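Long-range contacts in mitochondrial RNA-binding protein 1 (Trypanosoma brucei, PDB 2GIA), which probably binds RNA, pairing with mitochondrial RNA-binding protein 2 in a guide-RNA-binding complex thought to act as an RNA matchmaker in mitochondrial RNA editing: residues P11-H16 / V133-F138; T26-A31 / I39-Q44. One frame throughout, in Å; residues are numbered along the deposited sequence.

Interaction 1. Residues P11-H16 / V133-F138; sequences PKFEIH and VTLEHF
Phe13 is the bump of this contact: its ring leaves strand 12-17 and drops into a hollow on helix 130-145 made by Thr134, Leu135 and Phe138. Its CG sits in the crowded position between the backbone N and the carbonyl carbon (chi1 73°). Thr134 and Phe138 lie one turn apart, with Leu135 beside Thr134, so their side chains rim one pocket. The floor under one ring face is the methyl of Thr134, a CH-pi contact with CG2 3.7 Å from the Phe13 ring centroid. Threonine suits the place because its branches divide the work: CG2, anti to the backbone N, meets the ring, while OG1 turns back to the carbonyl of His130. At the ring edge CZ of Phe13 touches CD1 of Leu135 at 3.8 Å. Phe138 closes another part of the edge in an offset edge-to-face pair, the edge of Phe13 turned to the face of Phe138 with planes at 67°. The far edge of Phe138 abuts the backbone of Pro11 and Lys12, its CE2 3.4 Å from Lys12 CA. This apolar and aromatic packing suits phenylalanine, whose faces and edges can both be used. Phe190 of the mitochondrial RNA-binding protein 2 chain also meets Phe138. The helix following strand 121-128 thus packs beside edge strand 12-17, with Phe13, Leu135 and Phe127 as shared apolar core, in a fold of two antiparallel sheets consistent with the PC4-like family.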
# COMPACT_ATOMS: atom_id res chain seq x y z
N PRO B 11 16.27 1.01 4.75
CA PRO B 11 15.18 1.93 5.04
C PRO B 11 15.12 1.95 6.57
O PRO B 11 15.27 0.87 7.19
CB PRO B 11 13.95 1.22 4.47
CG PRO B 11 14.49 0.39 3.34
CD PRO B 11 15.83 -0.12 3.91
N LYS B 12 14.91 3.11 7.17
CA LYS B 12 14.84 3.20 8.63
C LYS B 12 14.27 4.50 9.09
O LYS B 12 14.12 5.42 8.29
CB LYS B 12 16.27 3.17 9.21
CG LYS B 12 17.12 4.41 8.74
CD LYS B 12 18.47 4.56 9.53
CE LYS B 12 19.24 5.83 9.09
NZ LYS B 12 20.49 6.06 9.91
N PHE B 13 13.89 4.57 10.38
CA PHE B 13 13.52 5.84 10.99
C PHE B 13 14.21 5.87 12.37
O PHE B 13 14.54 4.81 12.93
CB PHE B 13 12.00 6.07 11.10
CG PHE B 13 11.30 5.25 12.16
CD1 PHE B 13 10.71 4.01 11.82
CD2 PHE B 13 11.19 5.72 13.46
CE1 PHE B 13 9.99 3.26 12.78
CE2 PHE B 13 10.48 4.99 14.45
CZ PHE B 13 9.87 3.75 14.11
N GLU B 14 14.40 7.07 12.91
CA GLU B 14 15.05 7.21 14.20
C GLU B 14 14.30 8.20 15.06
O GLU B 14 13.70 9.14 14.55
CB GLU B 14 16.49 7.69 14.00
CG GLU B 14 17.35 6.73 13.19
CD GLU B 14 18.77 7.29 12.94
OE1 GLU B 14 19.62 6.52 12.49
OE2 GLU B 14 19.00 8.49 13.19
N ILE B 15 14.33 7.96 16.36
CA ILE B 15 13.73 8.87 17.33
C ILE B 15 14.91 9.36 18.19
O ILE B 15 15.53 8.57 18.91
CB ILE B 15 12.76 8.13 18.24
CG1 ILE B 15 11.62 7.56 17.36
CG2 ILE B 15 12.18 9.07 19.30
CD1 ILE B 15 10.60 6.73 18.13
N HIS B 16 15.22 10.64 18.09
CA HIS B 16 16.31 11.25 18.86
C HIS B 16 15.64 11.90 20.05
O HIS B 16 14.97 12.92 19.93
CB HIS B 16 17.06 12.27 18.00
CG HIS B 16 17.82 11.65 16.86
ND1 HIS B 16 19.19 11.69 16.77
CD2 HIS B 16 17.40 10.96 15.77
CE1 HIS B 16 19.59 11.06 15.68
NE2 HIS B 16 18.51 10.61 15.05
N VAL B 133 2.32 6.57 14.66
CA VAL B 133 1.96 6.60 13.22
C VAL B 133 3.21 6.26 12.36
O VAL B 133 3.15 5.48 11.41
CB VAL B 133 1.44 7.98 12.84
CG1 VAL B 133 1.19 8.06 11.29
CG2 VAL B 133 0.14 8.24 13.64
N THR B 134 4.34 6.85 12.73
CA THR B 134 5.60 6.59 12.03
C THR B 134 5.91 5.06 12.04
O THR B 134 6.23 4.45 11.01
CB THR B 134 6.74 7.37 12.75
OG1 THR B 134 6.49 8.79 12.60
CG2 THR B 134 8.09 7.02 12.16
N LEU B 135 5.76 4.45 13.20
CA LEU B 135 6.03 3.01 13.36
C LEU B 135 5.05 2.17 12.54
O LEU B 135 5.46 1.24 11.85
CB LEU B 135 5.93 2.61 14.85
CG LEU B 135 6.13 1.10 15.06
CD1 LEU B 135 7.59 0.72 14.73
CD2 LEU B 135 5.84 0.75 16.49
N GLU B 136 3.75 2.45 12.64
CA GLU B 136 2.77 1.72 11.84
C GLU B 136 3.10 1.80 10.34
O GLU B 136 3.09 0.76 9.65
CB GLU B 136 1.35 2.31 12.05
CG GLU B 136 0.74 2.04 13.45
CD GLU B 136 -0.50 2.88 13.76
OE1 GLU B 136 -1.21 2.54 14.73
OE2 GLU B 136 -0.76 3.90 13.06
N HIS B 137 3.36 3.01 9.83
CA HIS B 137 3.67 3.13 8.40
C HIS B 137 4.93 2.36 8.00
O HIS B 137 4.98 1.72 6.94
CB HIS B 137 3.80 4.60 8.01
CG HIS B 137 2.47 5.28 7.81
ND1 HIS B 137 2.00 5.64 6.57
CD2 HIS B 137 1.49 5.59 8.70
CE1 HIS B 137 0.78 6.13 6.69
NE2 HIS B 137 0.45 6.10 7.98
N PHE B 138 5.95 2.42 8.87
CA PHE B 138 7.20 1.73 8.59
C PHE B 138 6.98 0.22 8.55
O PHE B 138 7.49 -0.46 7.67
CB PHE B 138 8.27 2.06 9.69
CG PHE B 138 9.63 1.51 9.37
CD1 PHE B 138 9.99 0.20 9.74
CD2 PHE B 138 10.53 2.26 8.61
CE1 PHE B 138 11.24 -0.37 9.34
CE2 PHE B 138 11.78 1.71 8.20
CZ PHE B 138 12.14 0.38 8.58

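Interaction 2. Residues T26-A31 / I39-Q44; sequences TMTRVA and ISQYPQ
A beta hairpin brings strands 26-33 and 36-43 together as the two middle strands of a four-stranded antiparallel sheet. Met27 with Tyr42 and Arg29 with Ser40 are its hydrogen-bonded pairs. Each is closed by two bonds, the straightest from Ser40 N to Arg29 O at 2.8 Å and 175°. Arg29 N returns to Ser40 O from above the carbonyl plane, whereas the bonds of the Met27 pair lie in the carbonyl planes. Thr28 faces Gln41 in a non-hydrogen-bonded pair, and there the side chains supply the link. Gln41 runs out extended from a CG anti to the backbone N (chi1 -169°), and its NE2 donates to Thr28 OG1 at 2.9 Å, almost in the amide plane. Its OE1 accepts from Trp123 NE1, so each end of the amide has a partner; Thr26 CG2 packs against the same amide, 3.6 Å from Gln41 OE1. Glutamine is long enough to serve both partners.

On the other face, with Arg29, Ser40 and Tyr42, Met27 bends at chi2 and chi3 to lie beside Tyr42, with CE tight against CD2 of the ring at 3.2 Å and SD in an oblique Met-aromatic contact. The unbranched, flexible thioether can fold along the ring. Arg29 NH2 makes a weak bond to Tyr42 OH at 2.9 Å, the guanidinium and ring planes 65° apart, while Arg29 NE is held more firmly by Glu14. The alternation of pairs is that of antiparallel strands, and the short link between strands 26-33 and 36-43 makes it a beta hairpin.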
# COMPACT_ATOMS: atom_id res chain seq x y z
N THR B 26 17.94 8.77 24.76
CA THR B 26 18.21 7.63 23.88
C THR B 26 18.01 8.03 22.44
O THR B 26 17.34 9.02 22.14
CB THR B 26 17.18 6.48 24.10
OG1 THR B 26 15.86 7.00 23.84
CG2 THR B 26 17.24 5.94 25.54
N MET B 27 18.63 7.27 21.55
CA MET B 27 18.40 7.43 20.12
C MET B 27 17.88 6.03 19.76
O MET B 27 18.57 5.03 19.96
CB MET B 27 19.68 7.76 19.33
CG MET B 27 19.37 8.09 17.82
SD MET B 27 19.07 6.55 16.85
CE MET B 27 20.78 6.02 16.56
N THR B 28 16.66 5.92 19.23
CA THR B 28 16.14 4.58 18.91
C THR B 28 16.04 4.47 17.39
O THR B 28 15.56 5.39 16.74
CB THR B 28 14.67 4.39 19.50
OG1 THR B 28 14.72 4.51 20.92
CG2 THR B 28 14.10 3.02 19.11
N ARG B 29 16.48 3.36 16.84
CA ARG B 29 16.45 3.18 15.37
C ARG B 29 15.70 1.92 15.00
O ARG B 29 15.91 0.88 15.63
CB ARG B 29 17.91 3.02 14.84
CG ARG B 29 17.99 2.83 13.29
CD ARG B 29 19.44 2.61 12.78
NE ARG B 29 20.16 3.87 12.93
CZ ARG B 29 21.41 3.98 13.36
NH1 ARG B 29 21.97 5.17 13.47
NH2 ARG B 29 22.11 2.89 13.65
N VAL B 30 14.81 2.02 14.00
CA VAL B 30 14.06 0.87 13.50
C VAL B 30 14.44 0.81 12.02
O VAL B 30 14.23 1.78 11.28
CB VAL B 30 12.51 1.07 13.66
CG1 VAL B 30 11.77 -0.18 13.10
CG2 VAL B 30 12.17 1.24 15.16
N ALA B 31 15.04 -0.31 11.60
CA ALA B 31 15.45 -0.49 10.22
C ALA B 31 14.99 -1.85 9.74
O ALA B 31 14.60 -2.73 10.54
CB ALA B 31 17.02 -0.43 10.09
N ILE B 39 16.10 -3.59 15.32
CA ILE B 39 15.71 -2.53 16.23
C ILE B 39 16.92 -2.25 17.12
O ILE B 39 17.44 -3.18 17.72
CB ILE B 39 14.50 -2.98 17.06
CG1 ILE B 39 13.32 -3.25 16.10
CG2 ILE B 39 14.10 -1.85 18.02
CD1 ILE B 39 12.04 -3.78 16.80
N SER B 40 17.33 -0.99 17.17
CA SER B 40 18.52 -0.57 17.91
C SER B 40 18.27 0.62 18.80
O SER B 40 17.33 1.40 18.58
CB SER B 40 19.65 -0.19 16.90
OG SER B 40 19.97 -1.30 16.12
N GLN B 41 19.06 0.74 19.86
CA GLN B 41 18.92 1.91 20.67
C GLN B 41 20.27 2.27 21.27
O GLN B 41 20.99 1.37 21.71
CB GLN B 41 17.94 1.70 21.81
CG GLN B 41 17.62 3.05 22.48
CD GLN B 41 16.66 2.88 23.66
OE1 GLN B 41 17.04 2.43 24.74
NE2 GLN B 41 15.40 3.24 23.44
N TYR B 42 20.58 3.56 21.29
CA TYR B 42 21.85 4.06 21.85
C TYR B 42 21.58 4.99 23.01
O TYR B 42 20.76 5.88 22.90
CB TYR B 42 22.59 4.86 20.79
CG TYR B 42 22.83 4.11 19.50
CD1 TYR B 42 24.12 3.78 19.12
CD2 TYR B 42 21.78 3.76 18.64
CE1 TYR B 42 24.39 3.13 17.93
CE2 TYR B 42 22.05 3.09 17.42
CZ TYR B 42 23.38 2.79 17.09
OH TYR B 42 23.74 2.19 15.91
N PRO B 43 22.25 4.79 24.16
CA PRO B 43 22.05 5.66 25.33
C PRO B 43 22.66 7.02 25.00
O PRO B 43 23.66 7.10 24.28
CB PRO B 43 22.87 4.98 26.44
CG PRO B 43 23.09 3.59 25.97
CD PRO B 43 23.18 3.68 24.46
N GLN B 44 22.07 8.09 25.51
CA GLN B 44 22.64 9.42 25.28
C GLN B 44 24.02 9.42 25.96
O GLN B 44 24.19 8.76 26.99
CB GLN B 44 21.76 10.49 25.92
CG GLN B 44 22.32 11.89 25.89
CD GLN B 44 21.27 12.92 26.34
OE1 GLN B 44 20.07 12.69 26.20
NE2 GLN B 44 21.72 14.05 26.87
O HOH W 1 18.35 -0.64 13.80
O HOH W 2 25.12 4.94 14.32

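Interactions 1 and 2 have centres about 11 Å apart. Strand 12-17 of interaction 1 and both strands of interaction 2 belong to one antiparallel sheet, in which strand 12-17 lies at the edge within this chain, beside strand 26-33. Along the chain, interaction 2 is nested inside the long loop closed by interaction 1: strand 12-17, then the hairpin, and helix 130-145 much later. The two are joined directly, by the salt bridge of Glu14 OE1 to Arg29 NE at 2.7 Å and by a probable backbone hydrogen bond from Ile15 N to Thr28 O. The helix and Pro11 also touch the mitochondrial RNA-binding protein 2 chain, whereas no other chain touches interaction 2, so the contacts run from subunit interface to sheet interior.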